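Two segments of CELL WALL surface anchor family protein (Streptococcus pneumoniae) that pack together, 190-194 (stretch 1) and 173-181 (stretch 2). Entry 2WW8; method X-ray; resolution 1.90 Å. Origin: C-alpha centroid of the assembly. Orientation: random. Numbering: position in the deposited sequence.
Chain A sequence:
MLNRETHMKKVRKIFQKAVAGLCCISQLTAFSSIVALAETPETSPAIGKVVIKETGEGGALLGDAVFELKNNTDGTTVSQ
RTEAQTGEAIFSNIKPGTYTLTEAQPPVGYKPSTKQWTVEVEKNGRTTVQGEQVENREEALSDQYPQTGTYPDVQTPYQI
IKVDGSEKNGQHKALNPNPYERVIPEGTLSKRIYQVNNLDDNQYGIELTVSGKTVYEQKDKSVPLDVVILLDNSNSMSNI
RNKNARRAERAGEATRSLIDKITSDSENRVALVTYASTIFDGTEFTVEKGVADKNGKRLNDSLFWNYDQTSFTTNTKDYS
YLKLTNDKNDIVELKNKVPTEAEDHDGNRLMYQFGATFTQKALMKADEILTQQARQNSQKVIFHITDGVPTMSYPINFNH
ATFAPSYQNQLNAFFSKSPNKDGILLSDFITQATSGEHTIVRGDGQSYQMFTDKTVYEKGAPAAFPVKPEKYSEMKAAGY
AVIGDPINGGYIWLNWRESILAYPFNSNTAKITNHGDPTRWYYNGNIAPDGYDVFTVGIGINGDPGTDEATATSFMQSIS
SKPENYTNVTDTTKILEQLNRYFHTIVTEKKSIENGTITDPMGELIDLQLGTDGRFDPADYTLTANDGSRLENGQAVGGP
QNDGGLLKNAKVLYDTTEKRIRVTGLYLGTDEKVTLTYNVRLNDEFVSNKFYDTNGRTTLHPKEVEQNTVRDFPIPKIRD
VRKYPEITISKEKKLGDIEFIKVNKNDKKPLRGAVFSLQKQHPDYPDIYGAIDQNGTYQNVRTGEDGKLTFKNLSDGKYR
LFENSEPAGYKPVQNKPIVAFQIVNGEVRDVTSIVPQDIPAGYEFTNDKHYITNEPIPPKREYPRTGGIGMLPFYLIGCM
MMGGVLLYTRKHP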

# COMPACT_ATOMS: atom_id res chain seq x y z
N SER A 190 6.01 -3.95 -5.81
CA SER A 190 6.12 -3.67 -4.37
C SER A 190 6.65 -4.87 -3.63
O SER A 190 6.38 -6.00 -4.02
CB SER A 190 4.81 -3.16 -3.76
OG SER A 190 3.89 -4.23 -3.52
N LYS A 191 7.38 -4.62 -2.56
CA LYS A 191 7.88 -5.65 -1.67
C LYS A 191 7.95 -5.10 -0.25
O LYS A 191 8.45 -3.98 -0.02
CB LYS A 191 9.27 -6.09 -2.09
CG LYS A 191 9.71 -7.31 -1.23
CD LYS A 191 10.89 -8.04 -1.87
CE LYS A 191 11.37 -9.06 -0.87
NZ LYS A 191 12.70 -9.54 -1.32
N ARG A 192 7.43 -5.84 0.72
CA ARG A 192 7.50 -5.37 2.12
C ARG A 192 7.33 -6.53 3.09
O ARG A 192 6.86 -7.60 2.72
CB ARG A 192 6.41 -4.30 2.38
CG ARG A 192 4.97 -4.84 2.27
CD ARG A 192 4.00 -3.91 2.94
NE ARG A 192 2.63 -4.43 2.71
CZ ARG A 192 1.56 -4.11 3.43
NH1 ARG A 192 1.71 -3.22 4.41
NH2 ARG A 192 0.36 -4.65 3.19
N ILE A 193 7.71 -6.31 4.34
CA ILE A 193 7.24 -7.17 5.42
C ILE A 193 5.83 -6.60 5.66
O ILE A 193 5.68 -5.39 5.88
CB ILE A 193 8.17 -7.05 6.67
CG1 ILE A 193 9.55 -7.67 6.41
CG2 ILE A 193 7.53 -7.75 7.90
CD1 ILE A 193 10.63 -7.10 7.31
N TYR A 194 4.79 -7.44 5.57
CA TYR A 194 3.43 -6.93 5.84
C TYR A 194 2.85 -7.37 7.19
O TYR A 194 1.78 -6.92 7.63
CB TYR A 194 2.44 -7.32 4.74
CG TYR A 194 2.05 -8.79 4.76
CD1 TYR A 194 2.92 -9.78 4.33
CD2 TYR A 194 0.79 -9.16 5.22
CE1 TYR A 194 2.54 -11.11 4.35
CE2 TYR A 194 0.38 -10.46 5.27
CZ TYR A 194 1.26 -11.42 4.82
OH TYR A 194 0.83 -12.72 4.86
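Stretch 2, residues 173-181: KALNPNPYE

The polar core of this contact is a single side chain standing in for a strand. Asn176 points toward stretch 1 and uses its carboxamide as a two-sided clamp on the backbone of Ile193: Ile193 N donates to Asn176 OD1 at 2.7 Å, and Asn176 ND2 donates to Ile193 O at 2.9 Å. Both bonds are nearly straight, 168° and 174° at the hydrogen. An amide carries an acceptor and a donor side by side, so it can satisfy the NH and CO of one extended residue, much as a neighbouring strand would. Asn176 makes these bonds with chi1 at -94°, between the usual wells, and chi2 at -22°.

The next polar tie is backbone to backbone. Lys191 N donates to Tyr180 O at 3.3 Å, a longer bond at 155°, and the same carbonyl receives a CA-H...O contact from Ser190 CA at 3.2 Å from Tyr180 O. Beside it, Ser190 and Glu181 form an antiparallel, non-hydrogen-bonded bridge, Ser190 CA lying 4.2 Å from Glu181 CA. Their side chains share a face of the sheet, with Ser190 CB 3.9 Å from Glu181 CB.

Stretch 1 is part of a longer strand, extended from Ser190 to Ile193, with Tyr194 departing at psi -10°. Stretch 2 runs against it, with its own strand starting at Ala174; the two strand axes make an angle of 152° between their N-to-C directions and approach to 6.5 Å. That spacing is wide for directly paired strands, and the Asn176 side chain spans the gap: Arg192 CA and Asn176 CA are 5.8 Å apart. Farther along, the chain passes through a cis peptide bond before Pro179, and Tyr180 and Glu181 come back in close to Lys191 and Ser190.

Tyr180 contributes the most covered area of any residue here. Its ring, set by a p chi1 of 69°, takes the Arg192 side chain over one face: Arg192 CD sits 3.5 Å from Tyr180 CE2, almost on the ring normal, and the guanidinium lies flat on the ring, planes at 12° and centres 4.6 Å apart. Arg192 NE and NH2 are hydrogen-bonded elsewhere in the structure.

Packing finishes the interface. Ile193 CD1 rests 3.9 Å from Ala174 CB, while Pro177 CG comes within 3.5 Å of Lys191 O, a buried carbonyl left without a hydrogen-bond partner. The rule to take away is economical: one asparagine reads a backbone, one carbonyl anchors the return, and an aromatic face supports an arginine.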

# COMPACT_ATOMS: atom_id res chain seq x y z
N LYS A 173 13.34 -4.31 15.27
CA LYS A 173 13.93 -5.51 14.70
C LYS A 173 13.82 -5.64 13.17
O LYS A 173 14.49 -6.47 12.54
CB LYS A 173 13.39 -6.74 15.45
CG LYS A 173 14.10 -6.93 16.77
CD LYS A 173 13.46 -7.98 17.65
CE LYS A 173 13.79 -9.37 17.14
NZ LYS A 173 13.53 -10.42 18.17
N ALA A 174 13.02 -4.77 12.56
CA ALA A 174 12.75 -4.89 11.13
C ALA A 174 12.50 -3.54 10.49
O ALA A 174 11.96 -2.63 11.15
CB ALA A 174 11.55 -5.79 10.89
N LEU A 175 12.88 -3.47 9.20
CA LEU A 175 12.83 -2.27 8.34
C LEU A 175 12.20 -2.59 6.98
O LEU A 175 12.51 -3.62 6.36
CB LEU A 175 14.22 -1.64 8.08
CG LEU A 175 15.11 -1.38 9.32
CD1 LEU A 175 16.55 -1.07 8.94
CD2 LEU A 175 14.55 -0.30 10.24
N ASN A 176 11.34 -1.67 6.54
CA ASN A 176 10.74 -1.74 5.23
C ASN A 176 11.28 -0.57 4.40
O ASN A 176 11.61 0.49 4.94
CB ASN A 176 9.22 -1.62 5.32
CG ASN A 176 8.53 -2.98 5.36
OD1 ASN A 176 9.08 -4.01 4.94
ND2 ASN A 176 7.30 -2.99 5.87
N PRO A 177 11.33 -0.78 3.09
CA PRO A 177 11.53 0.33 2.17
C PRO A 177 10.34 1.26 2.31
O PRO A 177 9.21 0.81 2.58
CB PRO A 177 11.43 -0.30 0.78
CG PRO A 177 10.93 -1.70 0.99
CD PRO A 177 11.24 -2.10 2.41
N ASN A 178 10.61 2.54 2.02
CA ASN A 178 9.56 3.53 1.98
C ASN A 178 9.75 4.58 0.89
O ASN A 178 10.76 5.28 0.89
CB ASN A 178 9.45 4.21 3.34
CG ASN A 178 8.24 5.13 3.42
OD1 ASN A 178 7.11 4.67 3.26
ND2 ASN A 178 8.47 6.41 3.68
N PRO A 179 8.77 4.70 -0.04
CA PRO A 179 7.65 3.75 -0.13
C PRO A 179 8.02 2.35 -0.56
O PRO A 179 9.09 2.15 -1.15
CB PRO A 179 6.72 4.40 -1.18
CG PRO A 179 7.51 5.30 -1.92
CD PRO A 179 8.57 5.85 -0.94
N TYR A 180 7.12 1.39 -0.32
CA TYR A 180 7.43 -0.00 -0.51
C TYR A 180 6.93 -0.32 -1.92
O TYR A 180 7.30 -1.33 -2.47
CB TYR A 180 6.86 -0.92 0.59
CG TYR A 180 5.35 -1.08 0.65
CD1 TYR A 180 4.57 -0.23 1.43
CD2 TYR A 180 4.73 -2.11 -0.09
CE1 TYR A 180 3.17 -0.41 1.49
CE2 TYR A 180 3.33 -2.27 -0.10
CZ TYR A 180 2.57 -1.40 0.72
OH TYR A 180 1.22 -1.57 0.73
N GLU A 181 6.09 0.55 -2.47
CA GLU A 181 5.65 0.44 -3.85
C GLU A 181 6.42 1.38 -4.79
O GLU A 181 6.55 2.58 -4.53
CB GLU A 181 4.14 0.67 -3.88
CG GLU A 181 3.59 0.66 -5.31
CD GLU A 181 2.04 0.56 -5.32
OE1 GLU A 181 1.37 1.62 -5.33
OE2 GLU A 181 1.49 -0.57 -5.31